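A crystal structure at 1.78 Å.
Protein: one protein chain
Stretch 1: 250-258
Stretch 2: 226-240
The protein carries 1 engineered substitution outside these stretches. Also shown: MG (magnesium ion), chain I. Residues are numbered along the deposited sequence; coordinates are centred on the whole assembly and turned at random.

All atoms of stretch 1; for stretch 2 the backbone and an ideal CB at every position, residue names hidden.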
# COMPACT_ATOMS: atom_id res chain seq x y z
N PHE B 250 3.28 6.73 26.37
CA PHE B 250 3.32 6.92 24.94
C PHE B 250 4.78 6.82 24.50
O PHE B 250 5.66 7.43 25.11
CB PHE B 250 2.78 8.31 24.57
CG PHE B 250 3.00 8.67 23.13
CD1 PHE B 250 2.08 8.31 22.16
CD2 PHE B 250 4.16 9.33 22.75
CE1 PHE B 250 2.30 8.62 20.83
CE2 PHE B 250 4.39 9.65 21.43
CZ PHE B 250 3.46 9.29 20.46
N ILE B 251 5.05 6.03 23.46
CA ILE B 251 6.40 5.89 22.91
C ILE B 251 6.37 6.07 21.40
O ILE B 251 5.46 5.56 20.74
CB ILE B 251 6.98 4.48 23.21
CG1 ILE B 251 7.21 4.30 24.71
CG2 ILE B 251 8.28 4.23 22.45
CD1 ILE B 251 7.38 2.83 25.12
N MET B 252 7.33 6.80 20.86
CA MET B 252 7.59 6.82 19.42
C MET B 252 8.99 6.23 19.22
O MET B 252 9.95 6.74 19.79
CB MET B 252 7.54 8.24 18.85
CG MET B 252 7.58 8.30 17.32
SD MET B 252 9.19 7.97 16.56
CE MET B 252 10.10 9.42 17.11
N SER B 253 9.07 5.15 18.46
CA SER B 253 10.35 4.55 18.07
C SER B 253 10.52 4.62 16.55
O SER B 253 9.60 4.27 15.81
CB SER B 253 10.44 3.09 18.52
OG SER B 253 10.32 2.98 19.92
N GLU B 254 11.69 5.03 16.10
CA GLU B 254 11.90 5.24 14.67
C GLU B 254 12.98 4.34 14.11
O GLU B 254 14.09 4.29 14.63
CB GLU B 254 12.26 6.69 14.38
CG GLU B 254 12.42 6.95 12.90
CD GLU B 254 13.20 8.21 12.59
OE1 GLU B 254 13.93 8.71 13.47
OE2 GLU B 254 13.08 8.69 11.45
N GLY B 255 12.65 3.63 13.03
CA GLY B 255 13.65 3.00 12.19
C GLY B 255 14.15 4.08 11.24
O GLY B 255 13.67 4.21 10.11
N SER B 256 15.13 4.85 11.71
CA SER B 256 15.51 6.11 11.06
C SER B 256 16.24 5.95 9.73
O SER B 256 16.14 6.81 8.85
CB SER B 256 16.41 6.91 12.01
OG SER B 256 15.85 7.01 13.31
N GLN B 257 16.99 4.86 9.58
CA GLN B 257 17.96 4.78 8.49
C GLN B 257 17.46 4.08 7.23
O GLN B 257 18.19 3.98 6.24
CB GLN B 257 19.28 4.16 8.97
CG GLN B 257 19.90 4.95 10.12
CD GLN B 257 21.32 4.52 10.42
OE1 GLN B 257 22.04 4.03 9.55
NE2 GLN B 257 21.73 4.69 11.67
N ILE B 258 16.21 3.63 7.26
CA ILE B 258 15.60 3.10 6.05
C ILE B 258 15.65 4.17 4.97
O ILE B 258 15.93 3.90 3.79
CB ILE B 258 14.15 2.66 6.30
CG1 ILE B 258 14.12 1.54 7.36
CG2 ILE B 258 13.51 2.19 5.00
CD1 ILE B 258 12.77 1.39 8.07
N UNK B 226 27.09 -3.39 12.50
CA UNK B 226 26.96 -4.05 13.78
C UNK B 226 26.15 -3.33 14.86
O UNK B 226 26.46 -3.46 16.04
CB UNK B 226 28.37 -4.31 14.32
N UNK B 227 25.12 -2.59 14.47
CA UNK B 227 24.27 -1.95 15.47
C UNK B 227 23.53 -3.00 16.29
O UNK B 227 23.20 -2.78 17.45
CB UNK B 227 23.27 -1.00 14.80
N UNK B 228 23.26 -4.15 15.69
CA UNK B 228 22.55 -5.20 16.40
C UNK B 228 21.15 -4.76 16.79
O UNK B 228 20.56 -3.89 16.14
CB UNK B 228 23.33 -5.62 17.65
N UNK B 229 20.62 -5.35 17.87
CA UNK B 229 19.21 -5.19 18.24
C UNK B 229 18.90 -3.93 19.05
O UNK B 229 17.98 -3.93 19.87
CB UNK B 229 18.76 -6.41 19.04
N UNK B 230 19.66 -2.87 18.81
CA UNK B 230 19.42 -1.61 19.51
C UNK B 230 17.95 -1.16 19.50
O UNK B 230 17.37 -0.85 20.54
CB UNK B 230 20.29 -0.52 18.88
N UNK B 231 17.34 -1.10 18.31
CA UNK B 231 16.00 -0.54 18.22
C UNK B 231 15.01 -1.34 19.06
O UNK B 231 14.25 -0.78 19.84
CB UNK B 231 15.54 -0.50 16.76
N UNK B 232 15.01 -2.66 18.91
CA UNK B 232 14.13 -3.49 19.73
C UNK B 232 14.45 -3.36 21.22
O UNK B 232 13.55 -3.13 22.03
CB UNK B 232 14.24 -4.95 19.30
N UNK B 233 15.72 -3.51 21.58
CA UNK B 233 16.13 -3.48 22.98
C UNK B 233 15.77 -2.16 23.64
O UNK B 233 15.33 -2.13 24.79
CB UNK B 233 17.64 -3.73 23.10
N UNK B 234 15.97 -1.05 22.92
CA UNK B 234 15.69 0.27 23.47
C UNK B 234 14.19 0.51 23.60
O UNK B 234 13.74 1.16 24.54
CB UNK B 234 16.32 1.35 22.59
N UNK B 235 13.42 -0.01 22.64
CA UNK B 235 11.97 0.07 22.72
C UNK B 235 11.46 -0.75 23.91
O UNK B 235 10.59 -0.30 24.67
CB UNK B 235 11.33 -0.42 21.42
N UNK B 236 12.00 -1.94 24.09
CA UNK B 236 11.58 -2.80 25.19
C UNK B 236 11.95 -2.17 26.53
O UNK B 236 11.21 -2.27 27.52
CB UNK B 236 12.21 -4.19 25.06
N UNK B 237 13.11 -1.54 26.57
CA UNK B 237 13.56 -0.86 27.77
C UNK B 237 12.63 0.33 28.08
O UNK B 237 12.24 0.54 29.22
CB UNK B 237 15.01 -0.39 27.61
N UNK B 238 12.29 1.09 27.04
CA UNK B 238 11.39 2.23 27.19
C UNK B 238 10.05 1.78 27.76
O UNK B 238 9.51 2.40 28.67
CB UNK B 238 11.19 2.94 25.85
N UNK B 239 9.53 0.69 27.22
CA UNK B 239 8.27 0.14 27.71
C UNK B 239 8.32 -0.17 29.21
O UNK B 239 7.43 0.22 29.97
CB UNK B 239 7.92 -1.13 26.93
N UNK B 240 9.37 -0.86 29.64
CA UNK B 240 9.51 -1.21 31.05
C UNK B 240 9.68 0.03 31.92
O UNK B 240 9.10 0.13 32.99
CB UNK B 240 10.70 -2.15 31.25
MG MG I . 13.71 10.32 10.29

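Strand 250-255 and helix 230-240 run antiparallel, their axes at 177° and 9.4 Å apart at closest approach, and Ile251, Ser253 and Gly255, two residues apart, lie nearest 238, 235 and 231, on successive turns of the helix.

Position 226 lies out of reach, and its phi of 90° by itself favours glycine; it is Gly226. At 227 CA-to-CB points toward stretch 1, yet nothing there lies within 5.5 Å of the ideal CB. Only a long side chain could reach Gln257, and a polar end would suit its amide. The residue is Arg227, whose NH1 comes to 3.7 Å from Gln257 NE2, a contact without a hydrogen bond; both nitrogens are bonded elsewhere in the structure. Position 228, again with positive phi (63°), is Gly228. Position 229 immediately precedes the helix, where Asn, Asp, Ser or Thr is common. Asn229 fits that pattern, although its side chain makes no capping bond. Position 230 is out of reach and stretch 1 does not restrict it; it is Phe230.

At 231 CA-to-CB points toward the strand, with the ideal CB 5.4 Å from Glu254 O. The strand backbone at Glu254 and Gly255 faces this position, and a medium-sized apolar residue such as Leu or Met could lie along it. Leu231 spreads its two methyls over the strand: CD1 lies 3.6 Å from Glu254 O and 4.2 Å from Ser253 CB, while CD2 packs 4.0 Å from Gly255 CA.

Positions 232, 233 and 234 make no contact with stretch 1, which leaves their choice open; they are Ser232, Ala233 and Ala234.

At 235 CA-to-CB points sideways, but the ideal CB is only 3.8 Å from Ser253 OG. A small polar residue, Ser or Thr, could meet that hydroxyl, and Ala or Cys would also fit. The residue is Thr235. Ser253 OG donates a hydrogen bond to Thr235 OG1 at 3.0 Å, and Thr235 OG1 in turn donates to Leu231 O at 2.8 Å, so the hydroxyl relays the strand's bond to the helix backbone.

Position 236 points away and 237 is out of reach: Asp236 and Leu237.

At 238 CA-to-CB points toward Ile251, and the ideal CB is already 3.9 Å from Ile251 CD1. A small apolar side chain makes contact without reaching further. Ala238 does so. At 239 CA-to-CB points sideways, and the ideal CB is 4.4 Å from Ile251 CD1; Val, Ile or Leu could pack against it. Ile239 brings CG1 to 3.6 Å from Ile251 CD1. Position 240 points away and is Gln240.

Stretch 2 (226-240) GRGNFLSAATDLAIQ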
# COMPACT_ATOMS: atom_id res chain seq x y z
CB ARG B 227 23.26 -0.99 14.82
CG ARG B 227 22.46 -0.17 15.83
CD ARG B 227 21.52 0.83 15.16
NE ARG B 227 20.41 0.19 14.46
CZ ARG B 227 20.14 0.38 13.17
NH1 ARG B 227 20.91 1.18 12.44
NH2 ARG B 227 19.10 -0.23 12.61
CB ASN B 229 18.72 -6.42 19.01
CG ASN B 229 19.18 -6.43 20.45
OD1 ASN B 229 18.49 -6.96 21.32
ND2 ASN B 229 20.33 -5.82 20.71
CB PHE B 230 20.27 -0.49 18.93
CG PHE B 230 19.86 0.87 19.41
CD1 PHE B 230 20.12 1.27 20.72
CD2 PHE B 230 19.19 1.75 18.57
CE1 PHE B 230 19.75 2.53 21.17
CE2 PHE B 230 18.80 3.01 19.02
CZ PHE B 230 19.08 3.40 20.32
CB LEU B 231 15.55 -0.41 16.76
CG LEU B 231 14.19 0.23 16.51
CD1 LEU B 231 14.14 1.65 17.07
CD2 LEU B 231 13.88 0.23 15.02
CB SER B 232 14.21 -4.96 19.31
OG SER B 232 13.66 -5.14 18.02
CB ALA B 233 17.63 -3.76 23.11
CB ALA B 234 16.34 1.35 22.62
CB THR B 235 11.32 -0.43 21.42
OG1 THR B 235 11.76 0.37 20.32
CG2 THR B 235 9.81 -0.35 21.51
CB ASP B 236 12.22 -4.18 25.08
CG ASP B 236 11.64 -5.17 26.06
OD1 ASP B 236 10.46 -5.54 25.89
OD2 ASP B 236 12.36 -5.58 27.00
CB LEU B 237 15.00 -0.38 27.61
CG LEU B 237 15.69 0.16 28.86
CD1 LEU B 237 15.77 -0.93 29.93
CD2 LEU B 237 17.07 0.67 28.51
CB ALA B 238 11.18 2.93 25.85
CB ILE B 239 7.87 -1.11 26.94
CG1 ILE B 239 7.41 -0.72 25.53
CG2 ILE B 239 6.76 -1.84 27.68
CD1 ILE B 239 7.25 -1.91 24.58
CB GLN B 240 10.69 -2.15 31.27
CG GLN B 240 10.65 -3.40 30.44
CD GLN B 240 11.82 -4.31 30.73
OE1 GLN B 240 11.87 -4.96 31.77
NE2 GLN B 240 12.79 -4.34 29.81
O HOH W 1 14.94 10.92 12.13
O HOH W 2 15.35 9.28 9.27
O HOH W 3 14.51 12.28 9.37
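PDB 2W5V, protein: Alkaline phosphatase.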